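PDB 4A0S: octenoyl-coa reductase/carboxylase from Streptomyces sp., which catalyses the NADPH-dependent reductive carboxylation of 2-octenoyl-CoA, which supplies an unusual extender unit for cinnabaramide polyketide biosynthesis. Local coordinates for residues A142-Q147 / R180-L185; G315-G320 / S337-L342; A379-M384 / L436-G441. All blocks are in the same frame, centred on the assembly; numbering follows the deposited sequence. Where two conformers were deposited one is given.

Contact 1. Residues A142-Q147 / R180-L185; sequences AHVDEQ and RASQLL. With CO8 (octanoyl-coenzyme A), chain E.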
loop_
_atom_site.group_PDB
_atom_site.type_symbol
_atom_site.label_atom_id
_atom_site.label_comp_id
_atom_site.label_asym_id
_atom_site.label_seq_id
_atom_site.Cartn_x
_atom_site.Cartn_y
_atom_site.Cartn_z
ATOM N N ALA A 142 14.144 -19.599 -1.597
ATOM C CA ALA A 142 13.373 -19.110 -2.742
ATOM C C ALA A 142 14.077 -19.399 -4.058
ATOM O O ALA A 142 14.925 -18.634 -4.513
ATOM C CB ALA A 142 13.036 -17.625 -2.589
ATOM N N HIS A 143 13.697 -20.519 -4.659
ATOM C CA HIS A 143 14.279 -20.994 -5.911
ATOM C C HIS A 143 13.314 -20.536 -6.981
ATOM O O HIS A 143 12.254 -21.126 -7.176
ATOM C CB HIS A 143 14.383 -22.512 -5.832
ATOM C CG HIS A 143 15.008 -23.161 -7.027
ATOM N ND1 HIS A 143 14.280 -23.504 -8.147
ATOM C CD2 HIS A 143 16.261 -23.623 -7.238
ATOM C CE1 HIS A 143 15.071 -24.113 -9.012
ATOM N NE2 HIS A 143 16.276 -24.202 -8.484
ATOM N N VAL A 144 13.643 -19.433 -7.631
ATOM C CA VAL A 144 12.637 -18.759 -8.439
ATOM C C VAL A 144 13.135 -18.574 -9.864
ATOM O O VAL A 144 14.343 -18.631 -10.118
ATOM C CB VAL A 144 12.205 -17.406 -7.820
ATOM C CG1 VAL A 144 11.822 -17.594 -6.337
ATOM C CG2 VAL A 144 13.305 -16.371 -7.948
ATOM N N ASP A 145 12.196 -18.327 -10.769
ATOM C CA ASP A 145 12.494 -18.166 -12.181
ATOM C C ASP A 145 12.497 -16.681 -12.482
ATOM O O ASP A 145 11.469 -16.044 -12.523
ATOM C CB ASP A 145 11.451 -18.900 -13.029
ATOM C CG ASP A 145 11.810 -18.935 -14.495
ATOM O OD1 ASP A 145 12.523 -18.034 -14.981
ATOM O OD2 ASP A 145 11.378 -19.887 -15.174
ATOM N N GLU A 146 13.685 -16.157 -12.695
ATOM C CA GLU A 146 13.879 -14.722 -12.847
ATOM C C GLU A 146 13.438 -14.201 -14.222
ATOM O O GLU A 146 13.405 -12.983 -14.462
ATOM C CB GLU A 146 15.334 -14.370 -12.566
ATOM C CG GLU A 146 15.798 -14.717 -11.154
ATOM C CD GLU A 146 16.152 -16.183 -10.987
ATOM O OE1 GLU A 146 15.920 -16.981 -11.916
ATOM O OE2 GLU A 146 16.667 -16.545 -9.914
ATOM N N GLN A 147 13.066 -15.122 -15.106
ATOM C CA GLN A 147 12.544 -14.800 -16.439
ATOM C C GLN A 147 11.065 -14.525 -16.432
ATOM O O GLN A 147 10.536 -13.833 -17.307
ATOM C CB GLN A 147 12.759 -15.967 -17.387
ATOM C CG GLN A 147 13.938 -15.819 -18.252
ATOM C CD GLN A 147 14.008 -16.923 -19.266
ATOM O OE1 GLN A 147 14.889 -17.767 -19.191
ATOM N NE2 GLN A 147 13.056 -16.949 -20.197
ATOM N N ARG A 180 20.275 -21.578 -7.099
ATOM C CA ARG A 180 20.300 -20.466 -8.024
ATOM C C ARG A 180 21.013 -19.305 -7.338
ATOM O O ARG A 180 20.920 -19.138 -6.132
ATOM C CB ARG A 180 18.891 -20.071 -8.450
ATOM C CG ARG A 180 18.183 -21.187 -9.182
ATOM C CD ARG A 180 17.052 -20.654 -10.047
ATOM N NE ARG A 180 16.776 -21.615 -11.120
ATOM C CZ ARG A 180 15.609 -21.731 -11.744
ATOM N NH1 ARG A 180 14.600 -20.941 -11.414
ATOM N NH2 ARG A 180 15.440 -22.622 -12.707
ATOM N N ALA A 181 21.731 -18.519 -8.127
ATOM C CA ALA A 181 22.500 -17.418 -7.590
ATOM C C ALA A 181 21.599 -16.464 -6.794
ATOM O O ALA A 181 22.055 -15.801 -5.868
ATOM C CB ALA A 181 23.208 -16.700 -8.701
ATOM N N SER A 182 20.320 -16.419 -7.144
ATOM C CA SER A 182 19.385 -15.532 -6.457
ATOM C C SER A 182 18.868 -16.129 -5.152
ATOM O O SER A 182 17.937 -15.583 -4.540
ATOM C CB SER A 182 18.214 -15.183 -7.367
ATOM O OG SER A 182 17.560 -16.367 -7.768
ATOM N N GLN A 183 19.479 -17.241 -4.732
ATOM C CA GLN A 183 19.245 -17.794 -3.399
ATOM C C GLN A 183 20.347 -17.395 -2.433
ATOM O O GLN A 183 20.251 -17.658 -1.236
ATOM C CB GLN A 183 19.191 -19.319 -3.446
ATOM C CG GLN A 183 18.038 -19.886 -4.234
ATOM C CD GLN A 183 18.101 -21.393 -4.241
ATOM O OE1 GLN A 183 18.395 -22.008 -5.259
ATOM N NE2 GLN A 183 17.884 -21.994 -3.074
ATOM N N LEU A 184 21.393 -16.768 -2.970
ATOM C CA LEU A 184 22.606 -16.486 -2.209
ATOM C C LEU A 184 22.641 -15.118 -1.573
ATOM O O LEU A 184 22.332 -14.108 -2.228
ATOM C CB LEU A 184 23.832 -16.615 -3.113
ATOM C CG LEU A 184 24.153 -18.039 -3.548
ATOM C CD1 LEU A 184 25.309 -18.020 -4.490
ATOM C CD2 LEU A 184 24.502 -18.896 -2.335
ATOM N N LEU A 185 23.074 -15.096 -0.315
ATOM C CA LEU A 185 23.378 -13.863 0.381
ATOM C C LEU A 185 24.694 -14.050 1.117
ATOM O O LEU A 185 25.039 -15.176 1.476
ATOM C CB LEU A 185 22.270 -13.514 1.365
ATOM C CG LEU A 185 20.924 -13.161 0.735
ATOM C CD1 LEU A 185 19.839 -13.066 1.814
ATOM C CD2 LEU A 185 21.056 -11.878 -0.120
HETATM N N1A CO8 E . 1.682 -39.734 -4.088
HETATM C C2A CO8 E . 2.004 -39.255 -5.291
HETATM N N3A CO8 E . 1.400 -38.183 -5.789
HETATM C C4A CO8 E . 0.443 -37.559 -5.067
HETATM C C5A CO8 E . 0.080 -38.022 -3.808
HETATM C C6A CO8 E . 0.732 -39.151 -3.318
HETATM N N6A CO8 E . 0.424 -39.630 -2.109
HETATM N N7A CO8 E . -0.872 -37.220 -3.331
HETATM C C8A CO8 E . -1.107 -36.285 -4.255
HETATM N N9A CO8 E . -0.307 -36.494 -5.313
HETATM C C1B CO8 E . -0.215 -35.713 -6.577
HETATM C C2B CO8 E . -1.395 -36.019 -7.504
HETATM O O2B CO8 E . -0.943 -36.068 -8.877
HETATM C C3B CO8 E . -2.285 -34.803 -7.262
HETATM O O3B CO8 E . -3.115 -34.555 -8.387
HETATM P P3B CO8 E . -4.656 -35.026 -8.241
HETATM O O7A CO8 E . -4.972 -35.947 -9.547
HETATM O O8A CO8 E . -4.792 -36.116 -7.015
HETATM O O9A CO8 E . -5.572 -33.884 -8.049
HETATM C C4B CO8 E . -1.283 -33.672 -7.062
HETATM O O4B CO8 E . -0.224 -34.275 -6.304
HETATM C C5B CO8 E . -1.823 -32.582 -6.128
HETATM O O5B CO8 E . -0.784 -31.614 -5.872
HETATM P P1A CO8 E . -0.356 -30.554 -7.049
HETATM O O1A CO8 E . 0.839 -29.612 -6.391
HETATM O O2A CO8 E . 0.154 -31.191 -8.304
HETATM O O3A CO8 E . -1.720 -29.708 -7.411
HETATM P P2A CO8 E . -2.279 -28.313 -6.752
HETATM O O4A CO8 E . -3.869 -28.448 -6.679
HETATM O O5A CO8 E . -1.851 -27.073 -7.480
HETATM O O6A CO8 E . -1.786 -28.300 -5.195
HETATM C CBP CO8 E . -0.805 -27.362 -3.144
HETATM C CCP CO8 E . -1.332 -27.083 -4.571
HETATM C CDP CO8 E . -2.039 -27.699 -2.289
HETATM C CEP CO8 E . -0.185 -26.066 -2.621
HETATM C CAP CO8 E . 0.234 -28.534 -3.180
HETATM O OAP CO8 E . 1.283 -28.347 -4.184
HETATM C C9P CO8 E . 0.857 -28.877 -1.799
HETATM O O9P CO8 E . 0.177 -29.489 -0.965
HETATM N N8P CO8 E . 2.145 -28.513 -1.600
HETATM C C7P CO8 E . 2.894 -28.861 -0.356
HETATM C C6P CO8 E . 3.039 -27.706 0.675
HETATM C C5P CO8 E . 2.820 -28.279 2.096
HETATM O O5P CO8 E . 1.737 -28.776 2.395
HETATM N N4P CO8 E . 3.832 -28.379 2.956
HETATM C C3P CO8 E . 5.148 -27.751 2.946
HETATM C C2P CO8 E . 5.024 -26.782 4.131
HETATM S S1P CO8 E . 5.311 -25.045 3.625
HETATM C "C1'" CO8 E . 6.921 -24.879 4.233
HETATM O "O1'" CO8 E . 7.352 -25.535 5.200
HETATM C "C2'" CO8 E . 7.686 -23.976 3.527
HETATM C "C3'" CO8 E . 8.990 -23.678 3.850
HETATM C "C4'" CO8 E . 9.675 -22.717 3.096
HETATM C "C5'" CO8 E . 9.063 -22.363 1.750
HETATM C "C6'" CO8 E . 10.094 -21.431 1.077
HETATM C "C7'" CO8 E . 9.483 -20.816 -0.150
HETATM C "C8'" CO8 E . 10.576 -20.014 -0.863
HETATM O O HOH W 1 15.158 -16.082 -4.668
HETATM O O HOH W 2 16.149 -18.547 -6.916
HETATM O O HOH W 3 12.132 -22.414 -13.812
HETATM O O HOH W 4 20.011 -16.619 -10.058
#
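Arg180 lies across His143 and reaches the backbone of the 142-147 segment with its tip. Its CB points toward that segment, and CG, turned anti to its own carbonyl carbon (chi1 -62°), comes 3.6 Å from NE2 of His143. CD rests over one face of the imidazole, offset toward the rim and 4.1 Å from the ring centroid, a CH-pi contact. NE and CZ pass over the CE1 side, so that the guanidinium lies flat on the ring, the two planes inclined by 20°. At the tip, NH1 gives a weak hydrogen bond to Val144 O, 2.7 Å away and at the guanidinium edge, while NH2 gives a long, weak hydrogen bond to a water that in turn donates to Asp145 OD2. That carboxylate is held mainly by Arg130 and Arg129 of the second subunit, and its OD1 also accepts from Gln147 N, closing an Asx turn. Both segments belong to the GroES-like part of this medium-chain dehydrogenase fold, where strand 142-143 pairs with strand 162-163 and the 3-10 turn 181-183 leads into strand 184-186. The edge of the His143 ring meets Gln183, whose OE1 stands 3.3 Å from His143 CD2 and also accepts the backbone N-H of Arg180, which fixes the amide. Ser182 OG donates to Glu146 OE2 over a doubtfully short 2.3 Å; Glu146 is modelled in two conformers. Two waters link the segments: one joins Ala142 O to Ser182 O, and the other bonds to Ala142 O, Val144 N and Ser182 OG. On the ligand side, Ala142 CA comes 3.5 Å from C8', the terminal carbon of the octanoyl chain of the bound thioester.

Contact 2. Residues G315-G320 / S337-L342; sequences GRVTFG and SSSGYL. With NAP (NADP nicotinamide-adenine-dinucleotide phosphate), chain F.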
loop_
_atom_site.group_PDB
_atom_site.type_symbol
_atom_site.label_atom_id
_atom_site.label_comp_id
_atom_site.label_asym_id
_atom_site.label_seq_id
_atom_site.Cartn_x
_atom_site.Cartn_y
_atom_site.Cartn_z
ATOM N N GLY A 315 -2.111 -23.664 12.201
ATOM C CA GLY A 315 -3.096 -24.220 11.272
ATOM C C GLY A 315 -4.523 -24.279 11.759
ATOM O O GLY A 315 -4.961 -23.420 12.521
ATOM N N ARG A 316 -5.220 -25.324 11.311
ATOM C CA ARG A 316 -6.651 -25.552 11.546
ATOM C C ARG A 316 -7.070 -25.364 13.007
ATOM O O ARG A 316 -8.100 -24.755 13.310
ATOM C CB ARG A 316 -7.001 -26.961 11.025
ATOM C CG ARG A 316 -8.165 -27.652 11.668
ATOM C CD ARG A 316 -8.630 -28.845 10.846
ATOM N NE ARG A 316 -9.953 -29.263 11.322
ATOM C CZ ARG A 316 -11.108 -28.741 10.910
ATOM N NH1 ARG A 316 -11.141 -27.798 9.973
ATOM N NH2 ARG A 316 -12.246 -29.180 11.418
ATOM N N VAL A 317 -6.241 -25.853 13.914
ATOM C CA VAL A 317 -6.565 -25.855 15.335
ATOM C C VAL A 317 -6.693 -24.436 15.881
ATOM O O VAL A 317 -7.580 -24.149 16.676
ATOM C CB VAL A 317 -5.516 -26.663 16.122
ATOM C CG1 VAL A 317 -5.613 -26.380 17.603
ATOM C CG2 VAL A 317 -5.721 -28.141 15.869
ATOM N N THR A 318 -5.808 -23.556 15.429
ATOM C CA THR A 318 -5.718 -22.197 15.957
ATOM C C THR A 318 -6.341 -21.165 15.038
ATOM O O THR A 318 -6.580 -20.026 15.447
ATOM C CB THR A 318 -4.251 -21.791 16.168
ATOM O OG1 THR A 318 -3.537 -21.945 14.939
ATOM C CG2 THR A 318 -3.614 -22.672 17.223
ATOM N N PHE A 319 -6.573 -21.534 13.786
ATOM C CA PHE A 319 -6.878 -20.508 12.800
ATOM C C PHE A 319 -8.186 -19.785 13.069
ATOM O O PHE A 319 -8.259 -18.582 12.895
ATOM C CB PHE A 319 -6.866 -21.059 11.388
ATOM C CG PHE A 319 -6.984 -19.996 10.347
ATOM C CD1 PHE A 319 -5.864 -19.318 9.913
ATOM C CD2 PHE A 319 -8.222 -19.650 9.828
ATOM C CE1 PHE A 319 -5.959 -18.322 8.957
ATOM C CE2 PHE A 319 -8.323 -18.636 8.871
ATOM C CZ PHE A 319 -7.192 -17.976 8.452
ATOM N N GLY A 320 -9.215 -20.527 13.466
ATOM C CA GLY A 320 -10.505 -19.950 13.797
ATOM C C GLY A 320 -10.333 -18.966 14.923
ATOM O O GLY A 320 -10.941 -17.903 14.926
ATOM N N SER A 337 0.190 -24.688 8.167
ATOM C CA SER A 337 -0.950 -25.322 8.777
ATOM C C SER A 337 -0.478 -26.616 9.422
ATOM O O SER A 337 -0.908 -27.689 9.028
ATOM C CB SER A 337 -2.000 -25.623 7.714
ATOM O OG SER A 337 -2.600 -24.449 7.243
ATOM N N SER A 338 0.415 -26.526 10.400
ATOM C CA SER A 338 1.019 -27.746 10.965
ATOM C C SER A 338 -0.043 -28.700 11.494
ATOM O O SER A 338 0.084 -29.904 11.345
ATOM C CB SER A 338 1.960 -27.410 12.102
ATOM O OG SER A 338 2.942 -26.500 11.678
ATOM N N SER A 339 -1.098 -28.144 12.094
ATOM C CA SER A 339 -2.140 -28.959 12.712
ATOM C C SER A 339 -3.163 -29.432 11.694
ATOM O O SER A 339 -4.081 -30.133 12.040
ATOM C CB SER A 339 -2.847 -28.176 13.821
ATOM O OG SER A 339 -3.575 -27.112 13.270
ATOM N N GLY A 340 -3.002 -29.018 10.440
ATOM C CA GLY A 340 -3.936 -29.386 9.384
ATOM C C GLY A 340 -4.338 -28.173 8.568
ATOM O O GLY A 340 -4.631 -27.126 9.114
ATOM N N TYR A 341 -4.387 -28.330 7.253
ATOM C CA TYR A 341 -4.623 -27.193 6.358
ATOM C C TYR A 341 -6.084 -26.888 6.041
ATOM O O TYR A 341 -6.373 -25.908 5.365
ATOM C CB TYR A 341 -3.862 -27.397 5.060
ATOM C CG TYR A 341 -4.132 -28.716 4.369
ATOM C CD1 TYR A 341 -5.324 -28.945 3.681
ATOM C CD2 TYR A 341 -3.175 -29.723 4.381
ATOM C CE1 TYR A 341 -5.559 -30.157 3.048
ATOM C CE2 TYR A 341 -3.389 -30.922 3.745
ATOM C CZ TYR A 341 -4.571 -31.138 3.085
ATOM O OH TYR A 341 -4.761 -32.341 2.468
ATOM N N LEU A 342 -6.999 -27.747 6.474
ATOM C CA LEU A 342 -8.416 -27.488 6.269
ATOM C C LEU A 342 -8.869 -26.538 7.345
ATOM O O LEU A 342 -9.313 -26.945 8.417
ATOM C CB LEU A 342 -9.230 -28.785 6.296
ATOM C CG LEU A 342 -8.969 -29.718 5.119
ATOM C CD1 LEU A 342 -9.852 -30.951 5.170
ATOM C CD2 LEU A 342 -9.185 -28.934 3.836
HETATM P PA NAP F . 8.724 -25.691 14.376
HETATM O O1A NAP F . 10.175 -25.132 14.624
HETATM O O2A NAP F . 8.495 -27.136 14.703
HETATM O O5B NAP F . 7.790 -24.832 15.246
HETATM C C5B NAP F . 6.401 -25.043 15.094
HETATM C C4B NAP F . 5.752 -24.616 16.401
HETATM O O4B NAP F . 4.342 -24.793 16.205
HETATM C C3B NAP F . 6.164 -25.495 17.601
HETATM O O3B NAP F . 6.905 -24.653 18.459
HETATM C C2B NAP F . 4.856 -25.794 18.318
HETATM O O2B NAP F . 4.521 -24.782 19.266
HETATM C C1B NAP F . 3.835 -25.751 17.239
HETATM N N9A NAP F . 3.774 -27.093 16.608
HETATM C C8A NAP F . 4.753 -27.996 16.433
HETATM N N7A NAP F . 4.285 -29.069 15.781
HETATM C C5A NAP F . 3.003 -28.824 15.551
HETATM C C6A NAP F . 2.014 -29.563 14.952
HETATM N N6A NAP F . 2.301 -30.757 14.434
HETATM N N1A NAP F . 0.801 -29.038 14.874
HETATM C C2A NAP F . 0.532 -27.828 15.357
HETATM N N3A NAP F . 1.441 -27.097 15.963
HETATM C C4A NAP F . 2.682 -27.583 16.062
HETATM O O3 NAP F . 8.280 -25.441 12.858
HETATM P PN NAP F . 8.421 -24.023 12.115
HETATM O O1N NAP F . 9.815 -24.159 11.406
HETATM O O2N NAP F . 8.179 -22.831 13.004
HETATM O O5D NAP F . 7.274 -24.245 11.027
HETATM C C5D NAP F . 5.943 -24.193 11.533
HETATM C C4D NAP F . 5.059 -24.389 10.335
HETATM O O4D NAP F . 5.394 -23.308 9.396
HETATM C C3D NAP F . 5.341 -25.688 9.579
HETATM O O3D NAP F . 4.026 -26.131 9.185
HETATM C C2D NAP F . 6.161 -25.254 8.383
HETATM O O2D NAP F . 5.979 -26.146 7.258
HETATM C C1D NAP F . 5.449 -23.948 8.089
HETATM N N1N NAP F . 6.426 -23.080 7.475
HETATM C C2N NAP F . 6.049 -22.443 6.312
HETATM C C3N NAP F . 6.985 -21.619 5.753
HETATM C C7N NAP F . 6.583 -20.947 4.498
HETATM O O7N NAP F . 5.436 -21.035 4.048
HETATM N N7N NAP F . 7.575 -20.317 3.930
HETATM C C4N NAP F . 8.250 -21.422 6.314
HETATM C C5N NAP F . 8.636 -22.045 7.489
HETATM C C6N NAP F . 7.703 -22.882 8.079
HETATM P P2B NAP F . 3.405 -25.201 20.347
HETATM O O1X NAP F . 3.724 -24.000 21.400
HETATM O O2X NAP F . 1.923 -25.037 19.737
HETATM O O3X NAP F . 3.854 -26.590 20.733
#
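At the cofactor edge of the Rossmann domain, the start of helix 316-325 meets the loop that follows strand 331-334, with Ser339 OG set against the first turn of the helix. This hydroxyl, 3.0 Å from Val317 N, accepts its N-H almost straight on (172°), and it also hydrogen-bonds Thr314 O. With chi1 at 67° it stands between its own backbone N and carbonyl carbon, facing the helix, while Ser339 CB packs on Val317 CG2. Gly340 O accepts from Arg316 N at 2.9 Å. Gly315 lets the backbones close to 3.5 Å between its CA and that of Ser337, where a side chain would collide with the loop. The loop makes a type I turn from Ser337 to Gly340 beyond the C-terminal end of parallel strand 331-334, the side of the sheet on which a Rossmann domain binds its dinucleotide: Ser338 OG shares a 2.7 Å hydrogen bond with O3D of the nicotinamide ribose, and Ser338 CB touches the adenine at N1A. The Arg316 chain runs extended from CG to NE past Leu342, and NH1 donates a hydrogen bond to Leu342 O, which lies in the guanidinium plane 2.5 Å away. Arg316 NH2 forms a salt bridge with Asp283. Leu342 itself begins a strand that pairs antiparallel with one of the third subunit, carrying the sheet across the interface.

Contact 3. Residues A379-M384 / L436-G441; sequences AVVPAM and LNPLRG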
loop_
_atom_site.group_PDB
_atom_site.type_symbol
_atom_site.label_atom_id
_atom_site.label_comp_id
_atom_site.label_asym_id
_atom_site.label_seq_id
_atom_site.Cartn_x
_atom_site.Cartn_y
_atom_site.Cartn_z
ATOM N N ALA A 379 20.718 -7.011 15.181
ATOM C CA ALA A 379 19.383 -6.658 15.619
ATOM C C ALA A 379 18.568 -7.915 15.867
ATOM O O ALA A 379 17.760 -7.975 16.785
ATOM C CB ALA A 379 18.701 -5.800 14.585
ATOM N N VAL A 380 18.797 -8.911 15.023
ATOM C CA VAL A 380 18.114 -10.181 15.097
ATOM C C VAL A 380 19.221 -11.237 15.177
ATOM O O VAL A 380 20.305 -11.072 14.589
ATOM C CB VAL A 380 17.193 -10.365 13.871
ATOM C CG1 VAL A 380 16.660 -11.775 13.774
ATOM C CG2 VAL A 380 16.022 -9.362 13.940
ATOM N N VAL A 381 18.957 -12.292 15.937
ATOM C CA VAL A 381 19.979 -13.283 16.243
ATOM C C VAL A 381 19.447 -14.660 15.891
ATOM O O VAL A 381 18.223 -14.855 15.842
ATOM C CB VAL A 381 20.411 -13.234 17.720
ATOM C CG1 VAL A 381 20.974 -11.838 18.082
ATOM C CG2 VAL A 381 19.253 -13.668 18.656
ATOM N N PRO A 382 20.366 -15.611 15.622
ATOM C CA PRO A 382 19.973 -16.957 15.221
ATOM C C PRO A 382 19.270 -17.615 16.387
ATOM O O PRO A 382 19.621 -17.369 17.535
ATOM C CB PRO A 382 21.309 -17.647 14.946
ATOM C CG PRO A 382 22.232 -16.549 14.620
ATOM C CD PRO A 382 21.821 -15.429 15.524
ATOM N N ALA A 383 18.274 -18.428 16.054
ATOM C CA ALA A 383 17.429 -19.113 17.003
ATOM C C ALA A 383 17.929 -20.546 17.178
ATOM O O ALA A 383 17.161 -21.428 17.518
ATOM C CB ALA A 383 16.005 -19.115 16.500
ATOM N N MET A 384 19.221 -20.766 16.953
ATOM C CA MET A 384 19.764 -22.116 17.055
ATOM C C MET A 384 19.720 -22.557 18.496
ATOM O O MET A 384 20.073 -21.802 19.386
ATOM C CB MET A 384 21.187 -22.161 16.532
ATOM C CG MET A 384 21.782 -23.550 16.499
ATOM S SD MET A 384 23.440 -23.410 15.882
ATOM C CE MET A 384 24.301 -22.811 17.342
ATOM N N LEU A 436 23.883 -13.920 20.827
ATOM C CA LEU A 436 23.706 -14.593 19.554
ATOM C C LEU A 436 23.063 -15.961 19.695
ATOM O O LEU A 436 22.567 -16.505 18.724
ATOM C CB LEU A 436 25.035 -14.722 18.820
ATOM C CG LEU A 436 25.632 -13.395 18.369
ATOM C CD1 LEU A 436 27.023 -13.617 17.853
ATOM C CD2 LEU A 436 24.740 -12.728 17.303
ATOM N N ASN A 437 23.060 -16.521 20.897
ATOM C CA ASN A 437 22.477 -17.846 21.088
ATOM C C ASN A 437 21.557 -17.876 22.274
ATOM O O ASN A 437 21.829 -18.607 23.223
ATOM C CB ASN A 437 23.572 -18.892 21.281
ATOM C CG ASN A 437 24.368 -19.123 20.029
ATOM O OD1 ASN A 437 23.995 -19.942 19.194
ATOM N ND2 ASN A 437 25.475 -18.413 19.894
ATOM N N PRO A 438 20.452 -17.096 22.220
ATOM C CA PRO A 438 19.506 -17.041 23.323
ATOM C C PRO A 438 18.941 -18.414 23.649
ATOM O O PRO A 438 18.627 -18.702 24.805
ATOM C CB PRO A 438 18.398 -16.133 22.789
ATOM C CG PRO A 438 18.554 -16.157 21.304
ATOM C CD PRO A 438 20.021 -16.248 21.095
ATOM N N LEU A 439 18.838 -19.261 22.631
ATOM C CA LEU A 439 18.226 -20.572 22.802
ATOM C C LEU A 439 19.211 -21.704 23.054
ATOM O O LEU A 439 18.809 -22.866 23.072
ATOM C CB LEU A 439 17.340 -20.901 21.601
ATOM C CG LEU A 439 16.176 -19.934 21.358
ATOM C CD1 LEU A 439 15.364 -20.416 20.183
ATOM C CD2 LEU A 439 15.280 -19.754 22.609
ATOM N N ARG A 440 20.477 -21.378 23.290
ATOM C CA ARG A 440 21.485 -22.416 23.457
ATOM C C ARG A 440 21.043 -23.394 24.546
ATOM O O ARG A 440 20.646 -22.978 25.639
ATOM C CB ARG A 440 22.836 -21.817 23.840
ATOM C CG ARG A 440 23.949 -22.838 23.845
ATOM C CD ARG A 440 25.086 -22.460 24.793
ATOM N NE ARG A 440 25.527 -21.067 24.650
ATOM C CZ ARG A 440 26.058 -20.531 23.549
ATOM N NH1 ARG A 440 26.204 -21.249 22.442
ATOM N NH2 ARG A 440 26.431 -19.257 23.555
ATOM N N GLY A 441 21.074 -24.681 24.221
ATOM C CA GLY A 441 20.823 -25.724 25.225
ATOM C C GLY A 441 19.369 -25.934 25.629
ATOM O O GLY A 441 19.067 -26.867 26.376
HETATM O O HOH W 5 19.629 -19.349 19.816
HETATM O O HOH W 6 21.871 -19.144 17.744
HETATM O O HOH W 7 22.701 -21.988 20.389
#
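The CA atoms of the 379-384 and 436-441 segments are nearest at Val381 and Leu436, 5.2 Å apart, and the second segment then folds into a type I turn from Asn437 to Arg440. Val381 points its two methyls at different neighbours: CG1 at Leu436 CD2, 3.9 Å away, and CG2 at the Pro438 ring, with CD at 3.6 Å. Its chi1 of -59° sets CG1 anti to the carbonyl carbon, facing Leu436, and leaves CG2 between the backbone N and the carbonyl carbon, against Pro438. An alanine here, without CG1 and CG2, would probably leave a gap beside Leu436 CD2 and the Pro438 ring. The contact joins the chain from the end of helix 433-436 onward to the loop leading from helix 365-376 into strand 384-389 of the mixed sheet. Further along, Leu439 CD1 packs 4.0 Å from Ala383 CB and closer still to Ala383 O. Met384 bends at chi3 (78°), and CE arrives 3.4 Å from Asn437 OD1, the two side chains lying side by side and pointing the same way. Waters bridge the segments: one accepts from Leu439 N at 2.9 Å and lies near Pro382 O and Met384 O, while another donates to both Met384 O and Asn437 OD1. Asn437 ND2 is hydrogen-bonded to Glu433 O and Glu195 OE2.

Contacts 1, 2 and 3 follow one another along the chain and do not touch; their centres lie 27 to 30 Å apart, and the nearest atoms of contacts 1 and 3 are about 12 Å apart. Contacts 1 and 2 approach the bound ligands from two domains: 142-147 meets the end of the octanoyl chain, whereas 337-342 hydrogen-bonds the nicotinamide ribose of NADP and touches its adenine. The nearest atoms of these two contacts are about 18 Å apart. Contact 3 touches neither ligand, but the side chain of Ala383 is about 9 Å from NADP. Contact 1 also adjoins the second subunit and contact 2 the third, while contact 3 stays within one chain.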